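Local coordinates for PilZ domain-containing protein (Legionella pneumophila subsp. pneumophila, PDB 4Q63), which is of unknown function but, as a PilZ-like protein, may bind cyclic-di-GMP, at residues Leu12-Ile18 with Leu95-Arg99. Sequence-based numbering, arbitrary orientation.
With CD (cadmium ion), chain D.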
ATOM      1  N   LEU A  12       2.090  -6.188   7.107  1.00 61.52           N
ATOM      2  CA  LEU A  12       0.761  -6.706   7.406  1.00 59.37           C
ATOM      3  C   LEU A  12       0.118  -7.323   6.169  1.00 56.48           C
ATOM      4  O   LEU A  12       0.118  -6.729   5.090  1.00 55.74           O
ATOM      5  CB  LEU A  12      -0.139  -5.601   7.956  1.00 53.25           C
ATOM      6  CG  LEU A  12      -0.013  -5.214   9.432  1.00 59.74           C
ATOM      7  CD1 LEU A  12      -1.106  -4.212   9.809  1.00 61.73           C
ATOM      8  CD2 LEU A  12      -0.080  -6.441  10.330  1.00 65.24           C
ATOM      9  N   LYS A  13      -0.426  -8.519   6.331  1.00 50.55           N
ATOM     10  CA  LYS A  13      -1.193  -9.162   5.275  1.00 52.65           C
ATOM     11  C   LYS A  13      -2.556  -8.477   5.208  1.00 51.61           C
ATOM     12  O   LYS A  13      -3.095  -8.064   6.234  1.00 53.26           O
ATOM     13  CB  LYS A  13      -1.348 -10.654   5.575  1.00 61.43           C
ATOM     14  CG  LYS A  13      -1.427 -11.523   4.341  1.00 67.37           C
ATOM     15  CD  LYS A  13      -0.101 -11.531   3.592  1.00 70.76           C
ATOM     16  CE  LYS A  13       0.889 -12.482   4.247  1.00 80.73           C
ATOM     17  NZ  LYS A  13       2.200 -12.495   3.540  1.00 81.14           N
ATOM     18  N   ASN A  14      -3.107  -8.328   4.009  1.00 48.63           N
ATOM     19  CA  ASN A  14      -4.410  -7.683   3.862  1.00 48.14           C
ATOM     20  C   ASN A  14      -5.560  -8.650   4.139  1.00 53.04           C
ATOM     21  O   ASN A  14      -5.700  -9.671   3.463  1.00 51.69           O
ATOM     22  CB  ASN A  14      -4.547  -7.080   2.465  1.00 46.73           C
ATOM     23  CG  ASN A  14      -5.790  -6.228   2.317  1.00 43.70           C
ATOM     24  OD1 ASN A  14      -6.506  -5.969   3.285  1.00 46.87           O
ATOM     25  ND2 ASN A  14      -6.055  -5.782   1.095  1.00 41.18           N
ATOM     26  N   HIS A  15      -6.371  -8.342   5.149  1.00 54.02           N
ATOM     27  CA  HIS A  15      -7.549  -9.156   5.436  1.00 60.19           C
ATOM     28  C   HIS A  15      -8.809  -8.442   4.962  1.00 60.73           C
ATOM     29  O   HIS A  15      -9.913  -8.772   5.391  1.00 67.01           O
ATOM     30  CB  HIS A  15      -7.649  -9.480   6.928  1.00 63.07           C
ATOM     31  CG  HIS A  15      -6.595 -10.428   7.410  1.00 72.82           C
ATOM     32  ND1 HIS A  15      -6.181 -10.479   8.723  1.00 75.82           N
ATOM     33  CD2 HIS A  15      -5.868 -11.362   6.751  1.00 74.78           C
ATOM     34  CE1 HIS A  15      -5.246 -11.402   8.854  1.00 80.25           C
ATOM     35  NE2 HIS A  15      -5.035 -11.950   7.671  1.00 80.50           N
ATOM     36  N   GLY A  16      -8.629  -7.454   4.089  1.00 57.00           N
ATOM     37  CA  GLY A  16      -9.744  -6.720   3.515  1.00 55.25           C
ATOM     38  C   GLY A  16     -10.074  -5.415   4.211  1.00 57.60           C
ATOM     39  O   GLY A  16     -11.111  -4.805   3.943  1.00 62.44           O
ATOM     40  N   GLU A  17      -9.212  -4.978   5.120  1.00 53.79           N
ATOM     41  CA  GLU A  17      -9.392  -3.655   5.690  1.00 54.58           C
ATOM     42  C   GLU A  17      -8.741  -2.648   4.750  1.00 50.14           C
ATOM     43  O   GLU A  17      -8.943  -1.445   4.885  1.00 49.34           O
ATOM     44  CB  GLU A  17      -8.757  -3.539   7.078  1.00 53.29           C
ATOM     45  CG  GLU A  17      -9.048  -4.692   8.013  1.00 59.96           C
ATOM     46  CD  GLU A  17      -7.929  -5.736   8.000  1.00 57.36           C
ATOM     47  OE1 GLU A  17      -7.499  -6.133   6.901  1.00 45.20           O
ATOM     48  OE2 GLU A  17      -7.479  -6.142   9.091  1.00 56.95           O
ATOM     49  N   ILE A  18      -7.955  -3.145   3.804  1.00 46.74           N
ATOM     50  CA  ILE A  18      -7.134  -2.267   2.975  1.00 43.04           C
ATOM     51  C   ILE A  18      -7.547  -2.258   1.514  1.00 43.91           C
ATOM     52  O   ILE A  18      -7.540  -3.281   0.842  1.00 49.37           O
ATOM     53  CB  ILE A  18      -5.649  -2.633   3.056  1.00 46.21           C
ATOM     54  CG1 ILE A  18      -5.186  -2.602   4.516  1.00 51.02           C
ATOM     55  CG2 ILE A  18      -4.828  -1.647   2.222  1.00 42.78           C
ATOM     56  CD1 ILE A  18      -4.100  -3.580   4.836  1.00 52.75           C
ATOM     57  N   LEU A  95      -4.120  -0.444  13.143  1.00 46.01           N
ATOM     58  CA  LEU A  95      -4.749  -1.632  12.557  1.00 49.05           C
ATOM     59  C   LEU A  95      -4.205  -2.937  13.150  1.00 53.93           C
ATOM     60  O   LEU A  95      -4.945  -3.899  13.348  1.00 54.80           O
ATOM     61  CB  LEU A  95      -4.587  -1.640  11.031  1.00 45.28           C
ATOM     62  CG  LEU A  95      -5.170  -2.847  10.281  1.00 49.09           C
ATOM     63  CD1 LEU A  95      -6.658  -3.052  10.594  1.00 50.38           C
ATOM     64  CD2 LEU A  95      -4.945  -2.711   8.771  1.00 43.07           C
ATOM     65  N   ARG A  96      -2.907  -2.959  13.435  1.00 55.65           N
ATOM     66  CA  ARG A  96      -2.272  -4.135  14.015  1.00 62.22           C
ATOM     67  C   ARG A  96      -2.759  -4.390  15.446  1.00 65.16           C
ATOM     68  O   ARG A  96      -2.981  -5.536  15.837  1.00 64.72           O
ATOM     69  CB  ARG A  96      -0.752  -3.983  13.982  1.00 64.49           C
ATOM     70  CG  ARG A  96       0.002  -5.240  14.360  1.00 75.18           C
ATOM     71  CD  ARG A  96       1.445  -4.899  14.672  1.00 82.94           C
ATOM     72  NE  ARG A  96       1.518  -3.860  15.697  1.00 89.59           N
ATOM     73  CZ  ARG A  96       2.649  -3.348  16.170  1.00 93.20           C
ATOM     74  NH1 ARG A  96       2.609  -2.407  17.103  1.00 97.60           N
ATOM     75  NH2 ARG A  96       3.818  -3.778  15.714  1.00 91.58           N
ATOM     76  N   ASP A  97      -2.926  -3.315  16.216  1.00 68.50           N
ATOM     77  CA  ASP A  97      -3.442  -3.412  17.584  1.00 75.03           C
ATOM     78  C   ASP A  97      -4.900  -3.866  17.614  1.00 71.72           C
ATOM     79  O   ASP A  97      -5.323  -4.565  18.538  1.00 70.63           O
ATOM     80  CB  ASP A  97      -3.303  -2.076  18.326  1.00 82.77           C
ATOM     81  CG  ASP A  97      -1.857  -1.700  18.598  1.00 88.78           C
ATOM     82  OD1 ASP A  97      -0.989  -2.600  18.553  1.00 92.94           O
ATOM     83  OD2 ASP A  97      -1.588  -0.507  18.863  1.00 89.65           O
ATOM     84  N   GLU A  98      -5.666  -3.465  16.604  1.00 64.72           N
ATOM     85  CA  GLU A  98      -7.066  -3.874  16.498  1.00 68.83           C
ATOM     86  C   GLU A  98      -7.219  -5.372  16.273  1.00 68.04           C
ATOM     87  O   GLU A  98      -8.159  -5.987  16.771  1.00 70.70           O
ATOM     88  CB  GLU A  98      -7.758  -3.125  15.364  1.00 67.07           C
ATOM     89  CG  GLU A  98      -8.342  -1.794  15.773  1.00 71.17           C
ATOM     90  CD  GLU A  98      -8.675  -0.951  14.568  1.00 68.09           C
ATOM     91  OE1 GLU A  98      -8.875   0.273  14.725  1.00 75.96           O
ATOM     92  OE2 GLU A  98      -8.730  -1.524  13.459  1.00 57.93           O
ATOM     93  N   ARG A  99      -6.304  -5.950  15.505  1.00 64.93           N
ATOM     94  CA  ARG A  99      -6.294  -7.391  15.294  1.00 68.69           C
ATOM     95  C   ARG A  99      -5.916  -8.128  16.573  1.00 76.18           C
ATOM     96  O   ARG A  99      -6.353  -9.254  16.798  1.00 81.55           O
ATOM     97  CB  ARG A  99      -5.332  -7.755  14.169  1.00 62.48           C
ATOM     98  CG  ARG A  99      -5.822  -7.341  12.807  1.00 57.20           C
ATOM     99  CD  ARG A  99      -4.766  -7.624  11.747  1.00 58.34           C
ATOM    100  NE  ARG A  99      -5.184  -7.168  10.425  1.00 53.30           N
ATOM    101  CZ  ARG A  99      -4.517  -7.414   9.303  1.00 52.71           C
ATOM    102  NH1 ARG A  99      -3.385  -8.116   9.332  1.00 56.43           N
ATOM    103  NH2 ARG A  99      -4.983  -6.958   8.151  1.00 46.65           N
TER
HETATM  104 CD    CD D 203      -9.745   0.480  12.230  1.00 45.54          CD
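A long arginine can tie a helix to a loop by reading backbone and side chain together, and R99 illustrates the principle. From the C-terminal helix 82-100 its nearly extended side chain reaches into the turn that links the short strand 12-13 to strand 18-22 of the PilZ-like barrel. R99 donates to K13 O from NH1 (3.1 Å) and NH2 (2.9 Å), while R99 NE and NH2 each lie 2.8 Å from E17 OE2 in a salt bridge. H15 ND1 sits over one guanidinium face, 3.5 Å from R99 CZ. Deeper in, L12 and L95 supply the apolar part: L12 CD1 lies 4.3 Å from L95 CD2, which I18 CD1 approaches to 4.1 Å, and L95 and I18 both rest on I56 of strand 49-56. N14 OD1 accepts from G16 N (2.7 Å), an Asx turn. E98 does not touch 12-18; its carboxylate binds cadmium together with H57. The chemistry thus pairs the arginine's charge with E17 and a backbone carbonyl, at the edge of contacts between L12, I18 and L95.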